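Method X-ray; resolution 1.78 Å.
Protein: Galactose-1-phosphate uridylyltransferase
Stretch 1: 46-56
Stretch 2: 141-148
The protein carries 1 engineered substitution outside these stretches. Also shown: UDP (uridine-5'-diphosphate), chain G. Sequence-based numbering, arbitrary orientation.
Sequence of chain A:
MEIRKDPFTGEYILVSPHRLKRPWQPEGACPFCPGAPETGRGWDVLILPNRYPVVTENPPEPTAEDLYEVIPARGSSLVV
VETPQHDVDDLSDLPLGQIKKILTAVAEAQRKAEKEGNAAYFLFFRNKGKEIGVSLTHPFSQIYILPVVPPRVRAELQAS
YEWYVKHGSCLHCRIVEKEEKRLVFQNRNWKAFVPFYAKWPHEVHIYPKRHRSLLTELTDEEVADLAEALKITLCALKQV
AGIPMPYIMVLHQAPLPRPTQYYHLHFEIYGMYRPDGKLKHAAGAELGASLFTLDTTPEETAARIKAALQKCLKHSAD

Stretch 1 46-56: LILPNRYPVVT
Stretch 2 (141-148) SQIYILPV

The two stretches pack side by side without a single hydrogen bond between them, so they do not pair as neighbouring strands; 302 Å² of surface, counting both sides, is buried in the contact. Stretch 1 is extended from Leu-46 to Pro-49, a strand, then continues as loop. Arg-51 (phi/psi -62/-37) and Val-54 (-69/-32) bend the path, and Val-55 (-132/148) and Thr-56 (-141/162) are extended again. Stretch 2 is strand from Ser-141 to Leu-146, the continuation of one that begins earlier, and breaks at Pro-147 (-86/-1). From first residue to last, the two chains run in broadly the same direction. Asn-50 CA lies 8.6 Å from Gln-142 CA, and Val-55 CA lies 7.2 Å from Leu-146 CA; these separations leave room for side chains between the backbones.

Apolar packing forms most of the direct contact. At one end, Ile-47 (chi1 m, chi2 t) and Ile-143 (m, t) both set their CA-to-CB bonds sideways, but their ends reach inward until Ile-47 CD1 is 4.3 Å from Ile-143 CD1, a loose methyl-to-methyl contact. At the other end, Val-55 (chi1 m) points toward stretch 2. Val-55 CG1 lies 4.1 Å from Leu-146 CD2 and 4.4 Å from Pro-147 CD, while Val-55 CG2 rests 3.6 Å from Ile-145 O, a van der Waals contact with the backbone. Leu-146 (m, t) starts sideways and brings its end nearer; Thr-56 points away and makes no contact with stretch 2.

One CH-pi contact joins the loop to the strand. Val-54 (chi1 m) points toward stretch 2 and places CG2 over a face of the Tyr-144 ring, 3.8 Å from the centroid and 17° off the ring normal; the nearest ring atom to Val-54 CG2 is Tyr-144 CE1, at 3.6 Å. Lying over the face about 1.1 Å to the side of the centroid axis, the methyl can offer weakly polarised C-H bonds to the pi cloud. Tyr-144 has chi1 m and chi2 -20°.

With no hydrogen bond directly between the stretches, UDP is hydrogen-bonded to both. Asn-50 (chi1 t, chi2 -61°) points toward stretch 2, and the end of Gln-142 (chi1 m, chi2 t) comes nearer to stretch 1 beside it. The Asn-50 amide grips the ribose: Asn-50 ND2 donates to UDP O3' at a short 2.5 Å, and UDP O2' donates to Asn-50 OD1 at 2.7 Å. The same oxygen, Asn-50 OD1, accepts from Tyr-52 N at 2.9 Å (150°), tying down the loop that carries the amide. Next along, Arg-51 N donates to UDP O2 of the uracil at 3.0 Å and a nearly straight 174°. The Tyr-52 ring (chi1 m) meets the ribose at its edge, with Tyr-52 CD2 3.2 Å from UDP O2'. From stretch 2, Tyr-144 OH donates to the phosphate oxygen UDP O2B at 2.7 Å, so one tyrosine packs its face on Val-54 and extends its hydroxyl to the nucleotide.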

# COMPACT_ATOMS: atom_id res chain seq x y z
N LEU A 46 20.53 20.87 -1.77
CA LEU A 46 20.21 21.12 -3.18
C LEU A 46 18.85 20.54 -3.49
O LEU A 46 18.65 19.38 -3.15
CB LEU A 46 21.29 20.43 -4.00
CG LEU A 46 21.63 21.13 -5.29
CD1 LEU A 46 22.04 22.56 -5.00
CD2 LEU A 46 22.73 20.38 -6.03
N ILE A 47 17.95 21.30 -4.11
CA ILE A 47 16.65 20.77 -4.59
C ILE A 47 16.72 20.83 -6.11
O ILE A 47 16.87 21.93 -6.66
CB ILE A 47 15.46 21.53 -3.99
CG1 ILE A 47 15.48 21.34 -2.47
CG2 ILE A 47 14.15 21.09 -4.63
CD1 ILE A 47 14.32 21.92 -1.74
N LEU A 48 16.57 19.77 -6.79
CA LEU A 48 16.85 19.72 -8.23
C LEU A 48 15.86 18.83 -8.93
O LEU A 48 15.19 18.01 -8.31
CB LEU A 48 18.30 19.31 -8.48
CG LEU A 48 18.77 17.96 -8.01
CD1 LEU A 48 18.34 16.89 -8.99
CD2 LEU A 48 20.29 18.00 -7.99
N PRO A 49 15.66 19.11 -10.22
CA PRO A 49 14.66 18.40 -11.01
C PRO A 49 14.97 16.90 -11.06
O PRO A 49 16.11 16.54 -11.21
CB PRO A 49 14.80 18.99 -12.41
CG PRO A 49 15.33 20.38 -12.18
CD PRO A 49 16.22 20.24 -10.96
N ASN A 50 13.94 16.06 -10.90
CA ASN A 50 14.14 14.60 -11.01
C ASN A 50 14.46 14.28 -12.47
O ASN A 50 13.80 14.84 -13.35
CB ASN A 50 12.92 13.82 -10.52
CG ASN A 50 13.21 12.35 -10.31
OD1 ASN A 50 13.57 11.64 -11.24
ND2 ASN A 50 13.04 11.89 -9.08
N ARG A 51 15.43 13.40 -12.71
CA ARG A 51 15.86 13.00 -14.09
C ARG A 51 14.68 12.34 -14.81
O ARG A 51 14.56 12.51 -16.04
CB ARG A 51 17.10 12.11 -14.01
CG ARG A 51 17.20 11.07 -15.11
CD ARG A 51 18.61 10.54 -15.27
NE ARG A 51 19.52 11.58 -15.74
CZ ARG A 51 19.88 11.74 -17.00
NH1 ARG A 51 20.70 12.72 -17.33
NH2 ARG A 51 19.42 10.92 -17.93
N TYR A 52 13.88 11.56 -14.08
CA TYR A 52 12.69 10.88 -14.66
C TYR A 52 11.47 11.40 -13.91
O TYR A 52 11.03 10.75 -12.95
CB TYR A 52 12.85 9.36 -14.53
CG TYR A 52 14.19 8.86 -15.00
CD1 TYR A 52 14.46 8.73 -16.35
CD2 TYR A 52 15.19 8.54 -14.10
CE1 TYR A 52 15.70 8.28 -16.79
CE2 TYR A 52 16.43 8.09 -14.53
CZ TYR A 52 16.68 7.96 -15.88
OH TYR A 52 17.90 7.52 -16.31
N PRO A 53 10.92 12.53 -14.37
CA PRO A 53 9.82 13.16 -13.65
C PRO A 53 8.45 12.55 -13.95
O PRO A 53 8.14 12.30 -15.11
CB PRO A 53 9.88 14.60 -14.12
CG PRO A 53 10.47 14.54 -15.50
CD PRO A 53 11.40 13.34 -15.49
N VAL A 54 7.74 12.20 -12.88
CA VAL A 54 6.35 11.64 -12.94
C VAL A 54 5.41 12.76 -13.41
O VAL A 54 4.37 12.45 -14.01
CB VAL A 54 5.91 11.00 -11.62
CG1 VAL A 54 6.64 9.69 -11.38
CG2 VAL A 54 6.10 11.95 -10.44
N VAL A 55 5.74 14.00 -13.04
CA VAL A 55 4.96 15.21 -13.44
C VAL A 55 5.95 16.26 -13.97
O VAL A 55 7.10 16.28 -13.49
CB VAL A 55 4.12 15.76 -12.27
CG1 VAL A 55 2.85 14.95 -12.05
CG2 VAL A 55 4.94 15.84 -10.99
N THR A 56 5.52 17.07 -14.93
CA THR A 56 6.38 18.13 -15.52
C THR A 56 5.58 19.41 -15.77
O THR A 56 4.34 19.34 -15.79
CB THR A 56 7.07 17.70 -16.82
OG1 THR A 56 6.28 16.72 -17.50
CG2 THR A 56 8.47 17.17 -16.60
N SER A 141 15.77 12.92 -0.27
CA SER A 141 14.29 12.80 -0.18
C SER A 141 13.69 13.35 -1.49
O SER A 141 14.42 13.80 -2.35
CB SER A 141 13.79 13.48 1.10
OG SER A 141 14.46 14.68 1.39
N GLN A 142 12.37 13.35 -1.58
CA GLN A 142 11.67 13.66 -2.84
C GLN A 142 10.54 14.63 -2.53
O GLN A 142 9.93 14.55 -1.47
CB GLN A 142 11.18 12.38 -3.53
CG GLN A 142 12.31 11.47 -4.07
CD GLN A 142 11.78 10.39 -4.96
OE1 GLN A 142 11.24 10.62 -6.06
NE2 GLN A 142 11.93 9.18 -4.48
N ILE A 143 10.25 15.47 -3.51
CA ILE A 143 9.02 16.29 -3.54
C ILE A 143 8.26 16.03 -4.85
O ILE A 143 8.89 16.13 -5.92
CB ILE A 143 9.37 17.78 -3.42
CG1 ILE A 143 10.07 18.13 -2.10
CG2 ILE A 143 8.08 18.59 -3.59
CD1 ILE A 143 10.92 19.38 -2.17
N TYR A 144 6.96 15.77 -4.78
CA TYR A 144 6.07 15.85 -5.95
C TYR A 144 5.18 17.05 -5.71
O TYR A 144 4.50 17.10 -4.66
CB TYR A 144 5.21 14.61 -6.12
CG TYR A 144 5.87 13.29 -6.42
CD1 TYR A 144 7.16 13.17 -6.93
CD2 TYR A 144 5.15 12.11 -6.19
CE1 TYR A 144 7.71 11.93 -7.22
CE2 TYR A 144 5.70 10.87 -6.49
CZ TYR A 144 6.98 10.78 -7.00
OH TYR A 144 7.55 9.59 -7.28
N ILE A 145 5.19 17.98 -6.63
CA ILE A 145 4.20 19.09 -6.68
C ILE A 145 3.16 18.64 -7.71
O ILE A 145 3.53 18.45 -8.87
CB ILE A 145 4.90 20.41 -7.06
CG1 ILE A 145 5.97 20.77 -6.02
CG2 ILE A 145 3.88 21.51 -7.16
CD1 ILE A 145 6.82 21.96 -6.32
N LEU A 146 1.96 18.40 -7.24
CA LEU A 146 0.94 17.67 -8.02
C LEU A 146 -0.28 18.53 -8.32
O LEU A 146 -0.67 19.39 -7.52
CB LEU A 146 0.50 16.46 -7.20
CG LEU A 146 1.58 15.45 -6.84
CD1 LEU A 146 1.11 14.62 -5.66
CD2 LEU A 146 1.92 14.62 -8.05
N PRO A 147 -1.00 18.17 -9.40
CA PRO A 147 -2.25 18.81 -9.74
C PRO A 147 -3.48 18.22 -9.03
O PRO A 147 -4.57 18.70 -9.32
CB PRO A 147 -2.35 18.56 -11.26
CG PRO A 147 -1.72 17.19 -11.41
CD PRO A 147 -0.61 17.14 -10.39
N VAL A 148 -3.28 17.18 -8.21
CA VAL A 148 -4.33 16.40 -7.50
C VAL A 148 -3.86 16.26 -6.07
O VAL A 148 -2.64 16.34 -5.78
CB VAL A 148 -4.55 15.00 -8.13
CG1 VAL A 148 -5.24 15.07 -9.47
CG2 VAL A 148 -3.26 14.25 -8.23
N1 UDP G . 17.14 10.12 -9.71
C2 UDP G . 17.50 11.29 -10.41
N3 UDP G . 18.59 11.32 -11.17
C4 UDP G . 19.32 10.24 -11.31
C5 UDP G . 19.00 9.07 -10.67
C6 UDP G . 17.88 9.05 -9.88
O2 UDP G . 16.89 12.31 -10.33
O4 UDP G . 20.32 10.27 -12.00
C1' UDP G . 15.94 10.00 -8.91
C2' UDP G . 15.18 8.92 -9.69
O2' UDP G . 14.70 9.24 -10.98
C3' UDP G . 14.06 8.56 -8.76
C4' UDP G . 14.73 8.62 -7.45
O4' UDP G . 15.98 9.29 -7.68
O3' UDP G . 12.96 9.40 -8.81
C5' UDP G . 14.72 7.12 -7.19
O5' UDP G . 13.37 6.61 -7.06
PA UDP G . 12.17 6.27 -8.15
O1A UDP G . 12.68 5.73 -9.46
O2A UDP G . 11.40 5.18 -7.48
O3A UDP G . 11.30 7.64 -8.29
PB UDP G . 10.25 8.19 -9.30
O1B UDP G . 11.03 8.24 -10.45
O2B UDP G . 9.76 9.49 -8.80
O3B UDP G . 9.23 7.21 -9.43